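Local coordinates for protein MDM10 isoform 1 (Saccharomyces cerevisiae, PDB 7BTX) that belongs to the complex tethering the endoplasmic reticulum to mitochondria and takes part in late assembly steps of the TOM translocase of the mitochondrial outer membrane, at residues G443-T449 and P479-F485; K138-Y143 and A155-L161; D203-R209 and F237-S243; L45-N49 and F489-T493. One frame throughout, in Å; residues are numbered along the deposited sequence.

Contact 1: G443-T449 and P479-F485; sequences GTELVFT and PVFPAKF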
loop_
_atom_site.group_PDB
_atom_site.type_symbol
_atom_site.label_atom_id
_atom_site.label_comp_id
_atom_site.label_asym_id
_atom_site.label_seq_id
_atom_site.Cartn_x
_atom_site.Cartn_y
_atom_site.Cartn_z
ATOM N N GLY D 443 -9.533 24.289 2.534
ATOM C CA GLY D 443 -8.806 25.137 1.615
ATOM C C GLY D 443 -8.692 24.599 0.207
ATOM O O GLY D 443 -8.520 23.397 0.011
ATOM N N THR D 444 -8.771 25.480 -0.786
ATOM C CA THR D 444 -8.696 25.093 -2.185
ATOM C C THR D 444 -7.709 25.980 -2.925
ATOM O O THR D 444 -7.260 27.011 -2.423
ATOM C CB THR D 444 -10.065 25.171 -2.868
ATOM O OG1 THR D 444 -9.952 24.686 -4.209
ATOM C CG2 THR D 444 -10.562 26.594 -2.899
ATOM N N GLU D 445 -7.378 25.558 -4.138
ATOM C CA GLU D 445 -6.529 26.314 -5.041
ATOM C C GLU D 445 -7.170 26.298 -6.420
ATOM O O GLU D 445 -7.748 25.291 -6.825
ATOM C CB GLU D 445 -5.119 25.726 -5.101
ATOM C CG GLU D 445 -4.130 26.566 -5.875
ATOM C CD GLU D 445 -2.758 25.941 -5.944
ATOM O OE1 GLU D 445 -2.621 24.764 -5.563
ATOM O OE2 GLU D 445 -1.810 26.627 -6.376
ATOM N N LEU D 446 -7.106 27.417 -7.126
ATOM C CA LEU D 446 -7.639 27.497 -8.474
ATOM C C LEU D 446 -6.510 27.836 -9.433
ATOM O O LEU D 446 -5.476 28.363 -9.032
ATOM C CB LEU D 446 -8.755 28.540 -8.565
ATOM C CG LEU D 446 -9.803 28.486 -7.453
ATOM C CD1 LEU D 446 -10.819 29.587 -7.621
ATOM C CD2 LEU D 446 -10.493 27.150 -7.436
ATOM N N VAL D 447 -6.695 27.495 -10.704
ATOM C CA VAL D 447 -5.755 27.843 -11.763
ATOM C C VAL D 447 -6.554 28.466 -12.896
ATOM O O VAL D 447 -7.471 27.836 -13.429
ATOM C CB VAL D 447 -4.957 26.624 -12.261
ATOM C CG1 VAL D 447 -4.166 26.985 -13.492
ATOM C CG2 VAL D 447 -4.022 26.119 -11.184
ATOM N N PHE D 448 -6.203 29.693 -13.269
ATOM C CA PHE D 448 -7.094 30.543 -14.044
ATOM C C PHE D 448 -6.853 30.497 -15.545
ATOM O O PHE D 448 -7.459 31.288 -16.272
ATOM C CB PHE D 448 -6.989 31.984 -13.553
ATOM C CG PHE D 448 -7.982 32.325 -12.490
ATOM C CD1 PHE D 448 -9.235 32.804 -12.823
ATOM C CD2 PHE D 448 -7.670 32.146 -11.156
ATOM C CE1 PHE D 448 -10.156 33.116 -11.842
ATOM C CE2 PHE D 448 -8.584 32.452 -10.173
ATOM C CZ PHE D 448 -9.830 32.937 -10.516
ATOM N N THR D 449 -6.005 29.600 -16.033
ATOM C CA THR D 449 -5.871 29.417 -17.476
ATOM C C THR D 449 -5.475 27.981 -17.802
ATOM O O THR D 449 -6.268 27.222 -18.360
ATOM C CB THR D 449 -4.836 30.392 -18.087
ATOM O OG1 THR D 449 -5.401 31.707 -18.157
ATOM C CG2 THR D 449 -4.438 29.952 -19.488
ATOM N N PRO D 479 -12.613 28.926 -17.480
ATOM C CA PRO D 479 -11.167 29.091 -17.304
ATOM C C PRO D 479 -10.608 28.657 -15.957
ATOM O O PRO D 479 -9.379 28.588 -15.822
ATOM C CB PRO D 479 -10.989 30.602 -17.485
ATOM C CG PRO D 479 -12.238 31.168 -16.925
ATOM C CD PRO D 479 -13.336 30.195 -17.276
ATOM N N VAL D 480 -11.450 28.358 -14.974
ATOM C CA VAL D 480 -11.008 28.042 -13.621
ATOM C C VAL D 480 -11.001 26.531 -13.445
ATOM O O VAL D 480 -11.975 25.854 -13.794
ATOM C CB VAL D 480 -11.930 28.710 -12.586
ATOM C CG1 VAL D 480 -11.454 28.434 -11.179
ATOM C CG2 VAL D 480 -12.030 30.191 -12.846
ATOM N N PHE D 481 -9.910 25.993 -12.902
ATOM C CA PHE D 481 -9.835 24.572 -12.577
ATOM C C PHE D 481 -9.401 24.410 -11.127
ATOM O O PHE D 481 -8.279 24.817 -10.770
ATOM C CB PHE D 481 -8.887 23.821 -13.511
ATOM C CG PHE D 481 -9.276 22.389 -13.718
ATOM C CD1 PHE D 481 -10.030 22.016 -14.816
ATOM C CD2 PHE D 481 -8.924 21.422 -12.791
ATOM C CE1 PHE D 481 -10.407 20.703 -14.997
ATOM C CE2 PHE D 481 -9.301 20.106 -12.966
ATOM C CZ PHE D 481 -10.041 19.747 -14.071
ATOM N N PRO D 482 -10.231 23.821 -10.268
ATOM C CA PRO D 482 -9.873 23.696 -8.850
ATOM C C PRO D 482 -8.907 22.564 -8.542
ATOM O O PRO D 482 -9.332 21.466 -8.175
ATOM C CB PRO D 482 -11.227 23.461 -8.173
ATOM C CG PRO D 482 -12.075 22.871 -9.226
ATOM C CD PRO D 482 -11.639 23.480 -10.514
ATOM N N ALA D 483 -7.609 22.814 -8.681
ATOM C CA ALA D 483 -6.607 21.844 -8.269
ATOM C C ALA D 483 -6.482 21.810 -6.749
ATOM O O ALA D 483 -6.563 22.843 -6.086
ATOM C CB ALA D 483 -5.257 22.175 -8.895
ATOM N N LYS D 484 -6.265 20.609 -6.209
ATOM C CA LYS D 484 -6.016 20.283 -4.798
ATOM C C LYS D 484 -6.926 20.958 -3.767
ATOM O O LYS D 484 -6.484 21.795 -2.979
ATOM C CB LYS D 484 -4.530 20.485 -4.412
ATOM C CG LYS D 484 -3.791 21.791 -4.697
ATOM C CD LYS D 484 -2.346 21.694 -4.242
ATOM C CE LYS D 484 -2.242 21.234 -2.795
ATOM N NZ LYS D 484 -0.855 20.837 -2.428
ATOM N N PHE D 485 -8.205 20.603 -3.769
ATOM C CA PHE D 485 -9.052 20.848 -2.612
ATOM C C PHE D 485 -8.586 19.994 -1.429
ATOM O O PHE D 485 -7.953 18.952 -1.598
ATOM C CB PHE D 485 -10.513 20.538 -2.958
ATOM C CG PHE D 485 -11.492 20.881 -1.868
ATOM C CD1 PHE D 485 -11.797 22.202 -1.576
ATOM C CD2 PHE D 485 -12.095 19.879 -1.124
ATOM C CE1 PHE D 485 -12.690 22.520 -0.572
ATOM C CE2 PHE D 485 -12.990 20.188 -0.117
ATOM C CZ PHE D 485 -13.287 21.512 0.158
#
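L446 reaches across to P479-F485 with both arms of its side chain. Its CB and CD1 press on V480 CG1, while CD2 turns to the proline ring, with L446 CD2 3.8 Å from P482 CB. The two methyls of V480 are shared out: CG1, anti to the backbone N (chi1 -178°), goes to L446, whereas CG2 meets the F448 ring, V480 CG2 lying 3.6 Å from F448 CE1. F448 and V480 run side by side. An alanine in place of L446 would keep only the CB contact to V480 and would probably open a gap beside V480 CG1 and P482 CB. The stretch 479-485 runs roughly antiparallel to strand 439-447 of the β-barrel, which on its other side is bonded to strand 426-434. Two backbone bonds join V447 and F481: V447 N to F481 O, and F481 N to V447 O, both 3.1 Å. P482 is the centre of an inverse gamma turn. Farther along, T444 CB sits at the edge of the F485 ring, in its plane, 3.7 Å from F485 CD1. E445 stretches out over the K484 chain, its OE1 3.3 Å from K484 CG, while E445 OE1 and K484 NZ stay 5.3 Å apart.

Contact 2: K138-Y143 and A155-L161; sequences KKSLYY and AMIIKRL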
loop_
_atom_site.group_PDB
_atom_site.type_symbol
_atom_site.label_atom_id
_atom_site.label_comp_id
_atom_site.label_asym_id
_atom_site.label_seq_id
_atom_site.Cartn_x
_atom_site.Cartn_y
_atom_site.Cartn_z
ATOM N N LYS D 138 19.460 31.055 34.142
ATOM C CA LYS D 138 19.708 30.407 32.862
ATOM C C LYS D 138 18.652 29.341 32.618
ATOM O O LYS D 138 18.531 28.389 33.395
ATOM C CB LYS D 138 21.105 29.797 32.836
ATOM C CG LYS D 138 22.208 30.786 33.135
ATOM C CD LYS D 138 23.498 30.086 33.508
ATOM C CE LYS D 138 23.971 29.168 32.399
ATOM N NZ LYS D 138 25.363 28.709 32.638
ATOM N N LYS D 139 17.895 29.496 31.542
ATOM C CA LYS D 139 16.857 28.552 31.167
ATOM C C LYS D 139 17.398 27.536 30.173
ATOM O O LYS D 139 18.481 27.697 29.610
ATOM C CB LYS D 139 15.660 29.286 30.569
ATOM C CG LYS D 139 15.043 30.301 31.507
ATOM C CD LYS D 139 14.578 29.635 32.787
ATOM C CE LYS D 139 13.722 30.560 33.629
ATOM N NZ LYS D 139 13.383 29.931 34.932
ATOM N N SER D 140 16.634 26.468 29.973
ATOM C CA SER D 140 16.990 25.453 28.998
ATOM C C SER D 140 15.721 24.800 28.484
ATOM O O SER D 140 14.678 24.838 29.134
ATOM C CB SER D 140 17.923 24.391 29.583
ATOM O OG SER D 140 19.168 24.950 29.953
ATOM N N LEU D 141 15.821 24.210 27.298
ATOM C CA LEU D 141 14.733 23.442 26.711
ATOM C C LEU D 141 15.313 22.174 26.124
ATOM O O LEU D 141 16.318 22.224 25.416
ATOM C CB LEU D 141 13.982 24.241 25.644
ATOM C CG LEU D 141 12.761 23.595 24.987
ATOM C CD1 LEU D 141 11.710 24.617 24.788
ATOM C CD2 LEU D 141 13.095 23.023 23.629
ATOM N N TYR D 142 14.684 21.049 26.421
ATOM C CA TYR D 142 15.024 19.777 25.815
ATOM C C TYR D 142 13.797 19.224 25.117
ATOM O O TYR D 142 12.718 19.138 25.700
ATOM C CB TYR D 142 15.534 18.787 26.858
ATOM C CG TYR D 142 16.773 19.262 27.563
ATOM C CD1 TYR D 142 16.690 19.977 28.749
ATOM C CD2 TYR D 142 18.025 19.009 27.036
ATOM C CE1 TYR D 142 17.818 20.422 29.385
ATOM C CE2 TYR D 142 19.158 19.445 27.670
ATOM C CZ TYR D 142 19.048 20.150 28.840
ATOM O OH TYR D 142 20.183 20.585 29.470
ATOM N N TYR D 143 13.966 18.870 23.851
ATOM C CA TYR D 143 12.844 18.414 23.047
ATOM C C TYR D 143 13.332 17.278 22.174
ATOM O O TYR D 143 14.415 17.369 21.600
ATOM C CB TYR D 143 12.278 19.549 22.199
ATOM C CG TYR D 143 11.310 19.110 21.129
ATOM C CD1 TYR D 143 9.995 18.799 21.442
ATOM C CD2 TYR D 143 11.705 19.023 19.802
ATOM C CE1 TYR D 143 9.112 18.401 20.472
ATOM C CE2 TYR D 143 10.832 18.620 18.831
ATOM C CZ TYR D 143 9.539 18.315 19.170
ATOM O OH TYR D 143 8.671 17.923 18.189
ATOM N N ALA D 155 15.347 16.242 17.285
ATOM C CA ALA D 155 15.706 16.697 18.615
ATOM C C ALA D 155 16.033 18.180 18.570
ATOM O O ALA D 155 16.330 18.739 17.516
ATOM C CB ALA D 155 16.886 15.897 19.173
ATOM N N MET D 156 15.973 18.814 19.736
ATOM C CA MET D 156 16.300 20.225 19.868
ATOM C C MET D 156 16.666 20.555 21.305
ATOM O O MET D 156 15.885 20.303 22.223
ATOM C CB MET D 156 15.136 21.103 19.420
ATOM C CG MET D 156 15.439 22.579 19.486
ATOM S SD MET D 156 14.158 23.602 18.770
ATOM C CE MET D 156 12.822 23.288 19.906
ATOM N N ILE D 157 17.848 21.118 21.513
ATOM C CA ILE D 157 18.284 21.593 22.818
ATOM C C ILE D 157 18.521 23.085 22.699
ATOM O O ILE D 157 19.221 23.529 21.788
ATOM C CB ILE D 157 19.561 20.876 23.290
ATOM C CG1 ILE D 157 19.373 19.364 23.267
ATOM C CG2 ILE D 157 19.950 21.329 24.673
ATOM C CD1 ILE D 157 20.659 18.609 23.291
ATOM N N ILE D 158 17.932 23.859 23.599
ATOM C CA ILE D 158 18.154 25.296 23.669
ATOM C C ILE D 158 18.781 25.571 25.023
ATOM O O ILE D 158 18.315 25.052 26.041
ATOM C CB ILE D 158 16.859 26.096 23.498
ATOM C CG1 ILE D 158 16.090 25.636 22.271
ATOM C CG2 ILE D 158 17.158 27.561 23.365
ATOM C CD1 ILE D 158 14.708 26.195 22.222
ATOM N N LYS D 159 19.844 26.362 25.042
ATOM C CA LYS D 159 20.500 26.782 26.271
ATOM C C LYS D 159 20.665 28.290 26.218
ATOM O O LYS D 159 21.359 28.800 25.336
ATOM C CB LYS D 159 21.870 26.119 26.424
ATOM C CG LYS D 159 21.896 24.609 26.326
ATOM C CD LYS D 159 21.263 23.977 27.535
ATOM C CE LYS D 159 22.135 24.145 28.755
ATOM N NZ LYS D 159 21.468 23.579 29.954
ATOM N N ARG D 160 20.043 29.008 27.149
ATOM C CA ARG D 160 20.292 30.447 27.234
ATOM C C ARG D 160 21.436 30.680 28.216
ATOM O O ARG D 160 21.269 30.695 29.436
ATOM C CB ARG D 160 19.043 31.217 27.628
ATOM C CG ARG D 160 19.272 32.706 27.482
ATOM C CD ARG D 160 18.006 33.506 27.514
ATOM N NE ARG D 160 18.288 34.929 27.386
ATOM C CZ ARG D 160 17.368 35.879 27.485
ATOM N NH1 ARG D 160 17.707 37.152 27.362
ATOM N NH2 ARG D 160 16.107 35.557 27.718
ATOM N N LEU D 161 22.623 30.884 27.652
ATOM C CA LEU D 161 23.873 30.863 28.397
ATOM C C LEU D 161 24.158 32.153 29.154
ATOM O O LEU D 161 25.028 32.177 30.030
ATOM C CB LEU D 161 25.022 30.574 27.439
ATOM C CG LEU D 161 24.867 29.294 26.631
ATOM C CD1 LEU D 161 25.975 29.183 25.616
ATOM C CD2 LEU D 161 24.880 28.108 27.561
#
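Strands 140-143 and 155-161 run antiparallel, their axes 4.7 Å apart at an angle of 176°, with L141 facing I158 and Y143 facing M156 as hydrogen-bonded pairs. L141 N to I158 O and I158 N to L141 O are both 2.9 Å. On the face of S140, Y142, I157 and K159, the lysine chain bends at chi2 and chi3 and curls back over the partner strand. Its NZ donates to S140 OG at 2.7 Å and to Y142 OH at 3.3 Å. A methionine in place of K159 would probably leave both hydroxyls without this shared donor. The two strands form a β-hairpin of the barrel wall, flanked by strands 68-76 and 165-174. On the other face L141 CD2 meets M156 CE at 3.7 Å and I158 CD1 at 3.8 Å; L141 and I158 lie alongside each other, and F12 of helix 5-16 packs against both. Y143 turns a ring edge to M156, its CD2 4.0 Å from M156 CB, and its hydroxyl bonds to E154.

Contact 3: D203-R209 and F237-S243; sequences DLLCGYR and FWLGLVS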
loop_
_atom_site.group_PDB
_atom_site.type_symbol
_atom_site.label_atom_id
_atom_site.label_comp_id
_atom_site.label_asym_id
_atom_site.label_seq_id
_atom_site.Cartn_x
_atom_site.Cartn_y
_atom_site.Cartn_z
ATOM N N ASP D 203 26.249 20.216 4.149
ATOM C CA ASP D 203 27.473 19.976 3.402
ATOM C C ASP D 203 28.635 19.957 4.382
ATOM O O ASP D 203 29.183 18.896 4.697
ATOM C CB ASP D 203 27.677 21.073 2.355
ATOM C CG ASP D 203 26.965 20.780 1.054
ATOM O OD1 ASP D 203 26.341 19.703 0.939
ATOM O OD2 ASP D 203 27.028 21.630 0.142
ATOM N N LEU D 204 29.005 21.145 4.866
ATOM C CA LEU D 204 29.593 21.359 6.182
ATOM C C LEU D 204 29.186 22.730 6.688
ATOM O O LEU D 204 29.968 23.392 7.378
ATOM C CB LEU D 204 31.114 21.217 6.175
ATOM C CG LEU D 204 31.676 19.878 6.659
ATOM C CD1 LEU D 204 33.171 19.980 6.886
ATOM C CD2 LEU D 204 30.978 19.401 7.916
ATOM N N LEU D 205 27.969 23.153 6.343
ATOM C CA LEU D 205 27.572 24.545 6.155
ATOM C C LEU D 205 27.768 25.410 7.386
ATOM O O LEU D 205 27.077 25.245 8.392
ATOM C CB LEU D 205 26.104 24.573 5.731
ATOM C CG LEU D 205 25.432 25.913 5.461
ATOM C CD1 LEU D 205 25.892 26.474 4.134
ATOM C CD2 LEU D 205 23.935 25.744 5.476
ATOM N N CYS D 206 28.713 26.337 7.295
ATOM C CA CYS D 206 28.889 27.394 8.274
ATOM C C CYS D 206 28.178 28.641 7.777
ATOM O O CYS D 206 27.966 28.820 6.578
ATOM C CB CYS D 206 30.373 27.687 8.514
ATOM S SG CYS D 206 30.687 28.906 9.811
ATOM N N GLY D 207 27.799 29.508 8.707
ATOM C CA GLY D 207 27.014 30.649 8.292
ATOM C C GLY D 207 27.048 31.757 9.314
ATOM O O GLY D 207 27.670 31.643 10.370
ATOM N N TYR D 208 26.355 32.839 8.981
ATOM C CA TYR D 208 26.346 34.033 9.806
ATOM C C TYR D 208 25.125 34.854 9.432
ATOM O O TYR D 208 24.768 34.926 8.262
ATOM C CB TYR D 208 27.627 34.853 9.613
ATOM C CG TYR D 208 27.674 36.133 10.406
ATOM C CD1 TYR D 208 27.766 36.110 11.782
ATOM C CD2 TYR D 208 27.631 37.365 9.776
ATOM C CE1 TYR D 208 27.807 37.274 12.512
ATOM C CE2 TYR D 208 27.672 38.536 10.500
ATOM C CZ TYR D 208 27.761 38.480 11.868
ATOM O OH TYR D 208 27.804 39.633 12.604
ATOM N N ARG D 209 24.477 35.443 10.429
ATOM C CA ARG D 209 23.371 36.356 10.199
ATOM C C ARG D 209 23.586 37.576 11.067
ATOM O O ARG D 209 24.264 37.502 12.090
ATOM C CB ARG D 209 22.007 35.754 10.546
ATOM C CG ARG D 209 21.544 34.594 9.706
ATOM C CD ARG D 209 20.143 34.217 10.144
ATOM N NE ARG D 209 19.822 32.820 9.890
ATOM C CZ ARG D 209 19.094 32.068 10.707
ATOM N NH1 ARG D 209 18.845 30.803 10.406
ATOM N NH2 ARG D 209 18.624 32.582 11.831
ATOM N N PHE D 237 25.354 35.146 5.341
ATOM C CA PHE D 237 26.560 34.728 4.619
ATOM C C PHE D 237 26.785 33.239 4.855
ATOM O O PHE D 237 27.360 32.856 5.873
ATOM C CB PHE D 237 27.780 35.530 5.065
ATOM C CG PHE D 237 27.637 37.013 4.902
ATOM C CD1 PHE D 237 27.846 37.612 3.674
ATOM C CD2 PHE D 237 27.280 37.805 5.978
ATOM C CE1 PHE D 237 27.705 38.975 3.523
ATOM C CE2 PHE D 237 27.139 39.167 5.835
ATOM C CZ PHE D 237 27.351 39.753 4.606
ATOM N N TRP D 238 26.365 32.409 3.911
ATOM C CA TRP D 238 26.542 30.972 4.034
ATOM C C TRP D 238 27.721 30.512 3.189
ATOM O O TRP D 238 28.058 31.123 2.176
ATOM C CB TRP D 238 25.268 30.247 3.615
ATOM C CG TRP D 238 24.086 30.746 4.330
ATOM C CD1 TRP D 238 23.204 31.675 3.893
ATOM C CD2 TRP D 238 23.658 30.363 5.634
ATOM N NE1 TRP D 238 22.242 31.890 4.839
ATOM C CE2 TRP D 238 22.503 31.098 5.924
ATOM C CE3 TRP D 238 24.139 29.461 6.584
ATOM C CZ2 TRP D 238 21.820 30.965 7.119
ATOM C CZ3 TRP D 238 23.474 29.341 7.772
ATOM C CH2 TRP D 238 22.319 30.081 8.027
ATOM N N LEU D 239 28.356 29.412 3.601
ATOM C CA LEU D 239 29.422 28.812 2.807
ATOM C C LEU D 239 29.560 27.334 3.143
ATOM O O LEU D 239 30.117 26.984 4.184
ATOM C CB LEU D 239 30.747 29.550 3.042
ATOM C CG LEU D 239 31.879 29.424 2.017
ATOM C CD1 LEU D 239 32.665 30.716 1.995
ATOM C CD2 LEU D 239 32.817 28.266 2.296
ATOM N N GLY D 240 29.074 26.459 2.270
ATOM C CA GLY D 240 29.187 25.032 2.503
ATOM C C GLY D 240 30.579 24.507 2.222
ATOM O O GLY D 240 31.005 24.466 1.069
ATOM N N LEU D 241 31.282 24.067 3.262
ATOM C CA LEU D 241 32.726 23.871 3.198
ATOM C C LEU D 241 33.199 22.627 2.449
ATOM O O LEU D 241 34.407 22.380 2.398
ATOM C CB LEU D 241 33.300 23.839 4.612
ATOM C CG LEU D 241 33.331 25.182 5.334
ATOM C CD1 LEU D 241 33.418 24.977 6.832
ATOM C CD2 LEU D 241 34.497 26.009 4.843
ATOM N N VAL D 242 32.303 21.826 1.871
ATOM C CA VAL D 242 32.703 20.697 1.040
ATOM C C VAL D 242 32.349 20.925 -0.426
ATOM O O VAL D 242 32.927 20.300 -1.319
ATOM C CB VAL D 242 32.113 19.360 1.553
ATOM C CG1 VAL D 242 32.377 19.193 3.037
ATOM C CG2 VAL D 242 30.639 19.222 1.231
ATOM N N SER D 243 31.399 21.818 -0.693
ATOM C CA SER D 243 31.106 22.204 -2.065
ATOM C C SER D 243 31.706 23.550 -2.433
ATOM O O SER D 243 31.816 23.857 -3.624
ATOM C CB SER D 243 29.594 22.250 -2.297
ATOM O OG SER D 243 29.005 23.303 -1.557
#
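W238 packs against the backbone of G207, its CE3 3.5 Å from G207 CA, and this is the close-packed part of the contact. G207 has no side chain, and a CB there would probably collide with W238 CE3, so the indole can settle against the chain. L205, two residues before G207, closes in with CD1 3.9 Å from W238 CB and CD2 beside the six-membered ring. With CG anti to the carbonyl carbon (chi1 -53°), the indole extends along the partner segment to R209, whose NE meets W238 CZ2 edge to edge, guanidinium and ring planes 63° apart. R209 itself is held by a salt bridge to E196. The opposite face, with Y208, F237, C206, L239 and L241, is more open. There F237 CD2 lies in the plane of the tyrosine ring at its edge, 3.8 Å from Y208 CD2. The far end, with V242 and S243 exposed, is also on the solvent side: V242 crosses L204 at about a right angle. In the backbone, L239 N bonds to C206 O at 3.1 Å. This is an irregular antiparallel pairing in the β-barrel wall, where the loop leading into strand 209-211 joins strand 230-240.

Contact 4: L45-N49 and F489-T493; sequences LQISN and FQYST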
loop_
_atom_site.group_PDB
_atom_site.type_symbol
_atom_site.label_atom_id
_atom_site.label_comp_id
_atom_site.label_asym_id
_atom_site.label_seq_id
_atom_site.Cartn_x
_atom_site.Cartn_y
_atom_site.Cartn_z
ATOM N N LEU D 45 -7.283 13.850 9.142
ATOM C CA LEU D 45 -7.693 13.919 10.534
ATOM C C LEU D 45 -6.468 13.811 11.426
ATOM O O LEU D 45 -5.461 13.215 11.044
ATOM C CB LEU D 45 -8.690 12.815 10.891
ATOM C CG LEU D 45 -10.148 12.943 10.444
ATOM C CD1 LEU D 45 -10.360 12.547 8.991
ATOM C CD2 LEU D 45 -11.044 12.132 11.341
ATOM N N GLN D 46 -6.557 14.397 12.616
ATOM C CA GLN D 46 -5.434 14.395 13.540
ATOM C C GLN D 46 -5.950 14.573 14.957
ATOM O O GLN D 46 -6.812 15.411 15.203
ATOM C CB GLN D 46 -4.426 15.496 13.197
ATOM C CG GLN D 46 -3.326 15.660 14.220
ATOM C CD GLN D 46 -2.154 16.436 13.706
ATOM O OE1 GLN D 46 -2.129 16.853 12.552
ATOM N NE2 GLN D 46 -1.165 16.635 14.560
ATOM N N ILE D 47 -5.433 13.772 15.880
ATOM C CA ILE D 47 -5.734 13.920 17.296
ATOM C C ILE D 47 -4.419 13.891 18.059
ATOM O O ILE D 47 -3.554 13.057 17.782
ATOM C CB ILE D 47 -6.723 12.837 17.782
ATOM C CG1 ILE D 47 -6.836 12.813 19.308
ATOM C CG2 ILE D 47 -6.393 11.484 17.180
ATOM C CD1 ILE D 47 -8.077 12.158 19.813
ATOM N N SER D 48 -4.246 14.839 18.976
ATOM C CA SER D 48 -3.038 14.964 19.769
ATOM C C SER D 48 -3.398 14.940 21.246
ATOM O O SER D 48 -4.522 15.255 21.636
ATOM C CB SER D 48 -2.276 16.244 19.428
ATOM O OG SER D 48 -1.127 16.381 20.241
ATOM N N ASN D 49 -2.423 14.579 22.070
ATOM C CA ASN D 49 -2.707 14.104 23.416
ATOM C C ASN D 49 -1.577 14.515 24.347
ATOM O O ASN D 49 -0.726 15.336 23.999
ATOM C CB ASN D 49 -2.877 12.581 23.402
ATOM C CG ASN D 49 -3.970 12.112 24.300
ATOM O OD1 ASN D 49 -4.996 12.766 24.441
ATOM N ND2 ASN D 49 -3.748 10.982 24.944
ATOM N N PHE D 489 -9.317 18.211 9.598
ATOM C CA PHE D 489 -9.861 18.199 10.943
ATOM C C PHE D 489 -8.756 17.887 11.943
ATOM O O PHE D 489 -7.792 17.184 11.638
ATOM C CB PHE D 489 -10.984 17.171 11.071
ATOM C CG PHE D 489 -12.057 17.299 10.027
ATOM C CD1 PHE D 489 -11.988 16.578 8.845
ATOM C CD2 PHE D 489 -13.146 18.124 10.237
ATOM C CE1 PHE D 489 -12.974 16.694 7.890
ATOM C CE2 PHE D 489 -14.137 18.241 9.285
ATOM C CZ PHE D 489 -14.049 17.526 8.113
ATOM N N GLN D 490 -8.908 18.412 13.154
ATOM C CA GLN D 490 -7.828 18.333 14.125
ATOM C C GLN D 490 -8.390 18.533 15.521
ATOM O O GLN D 490 -9.195 19.435 15.739
ATOM C CB GLN D 490 -6.756 19.383 13.822
ATOM C CG GLN D 490 -5.751 19.608 14.913
ATOM C CD GLN D 490 -4.529 20.306 14.398
ATOM O OE1 GLN D 490 -4.234 20.255 13.208
ATOM N NE2 GLN D 490 -3.808 20.970 15.289
ATOM N N TYR D 491 -7.970 17.684 16.452
ATOM C CA TYR D 491 -8.327 17.798 17.856
ATOM C C TYR D 491 -7.059 17.703 18.692
ATOM O O TYR D 491 -6.114 17.003 18.328
ATOM C CB TYR D 491 -9.323 16.707 18.258
ATOM C CG TYR D 491 -9.736 16.742 19.702
ATOM C CD1 TYR D 491 -10.520 17.768 20.190
ATOM C CD2 TYR D 491 -9.346 15.745 20.578
ATOM C CE1 TYR D 491 -10.899 17.806 21.512
ATOM C CE2 TYR D 491 -9.718 15.774 21.899
ATOM C CZ TYR D 491 -10.494 16.808 22.359
ATOM O OH TYR D 491 -10.872 16.842 23.676
ATOM N N SER D 492 -7.019 18.440 19.798
ATOM C CA SER D 492 -5.838 18.446 20.647
ATOM C C SER D 492 -6.232 18.824 22.062
ATOM O O SER D 492 -7.180 19.579 22.277
ATOM C CB SER D 492 -4.766 19.411 20.138
ATOM O OG SER D 492 -4.164 18.923 18.955
ATOM N N THR D 493 -5.486 18.298 23.021
ATOM C CA THR D 493 -5.748 18.572 24.423
ATOM C C THR D 493 -4.441 18.590 25.207
ATOM O O THR D 493 -3.385 18.264 24.673
ATOM C CB THR D 493 -6.709 17.535 25.021
ATOM O OG1 THR D 493 -7.257 18.038 26.242
ATOM C CG2 THR D 493 -5.993 16.228 25.292
ATOM O OXT THR D 493 -4.400 18.947 26.383
#
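I47 and Y491 stand together on one face of a parallel pairing, I47 CD1 meeting the edge of the tyrosine ring 3.9 Å from Y491 CD2. I47 CG1 is anti to the backbone N (chi1 169°), which swings CD1 across to the ring. On the other face Q46 and Q490 run alongside each other, both extended, their amide planes 28° apart and Q46 OE1 4.1 Å from Q490 OE1. S48 CB touches S492 OG at 3.3 Å on that same face. At the end N49 and T493 lie side by side. The backbones set this register: Y491 N donates to Q46 O at 2.8 Å and S48 N to Y491 O at 2.9 Å, while T493 N to S48 O is weak. Farther out, strand 55-62 bonds to the other side of 45-49. Backbone bonds from Q490 to L439 and S492 to G437 tie 489-493 to strand 439-447 and its start, and Y491 meets the F438 ring. Parallel closure between first and last strands is known from the 19-stranded mitochondrial porin barrels, and this seam is consistent with that fold. The side chains add mainly van der Waals contact, which implies a seam held chiefly by main-chain hydrogen bonding.

Overall arrangement
Contact 4 pairs strand 44-48 with the C-terminal residues, so the other three contacts all fall within the loop it closes, in the chain order 2, 3, 1. Contacts 2 and 4 belong to the same mixed sheet, their centres about 27 Å apart, and contact 2 is the hairpin of strands 140-147 and 152-162. Contact 3 follows along the wall, about 24 Å from contact 2 between centres. Contact 1 adds residues 479-485 to strand 439-447, and its segments adjoin those of contact 4 in sequence, though the centres lie about 28 Å apart. Contacts 1 and 2 sit on opposite sides of the chain's centre, their centres about 43 Å apart. Together they sample a barrel wall joined end to start at contact 4.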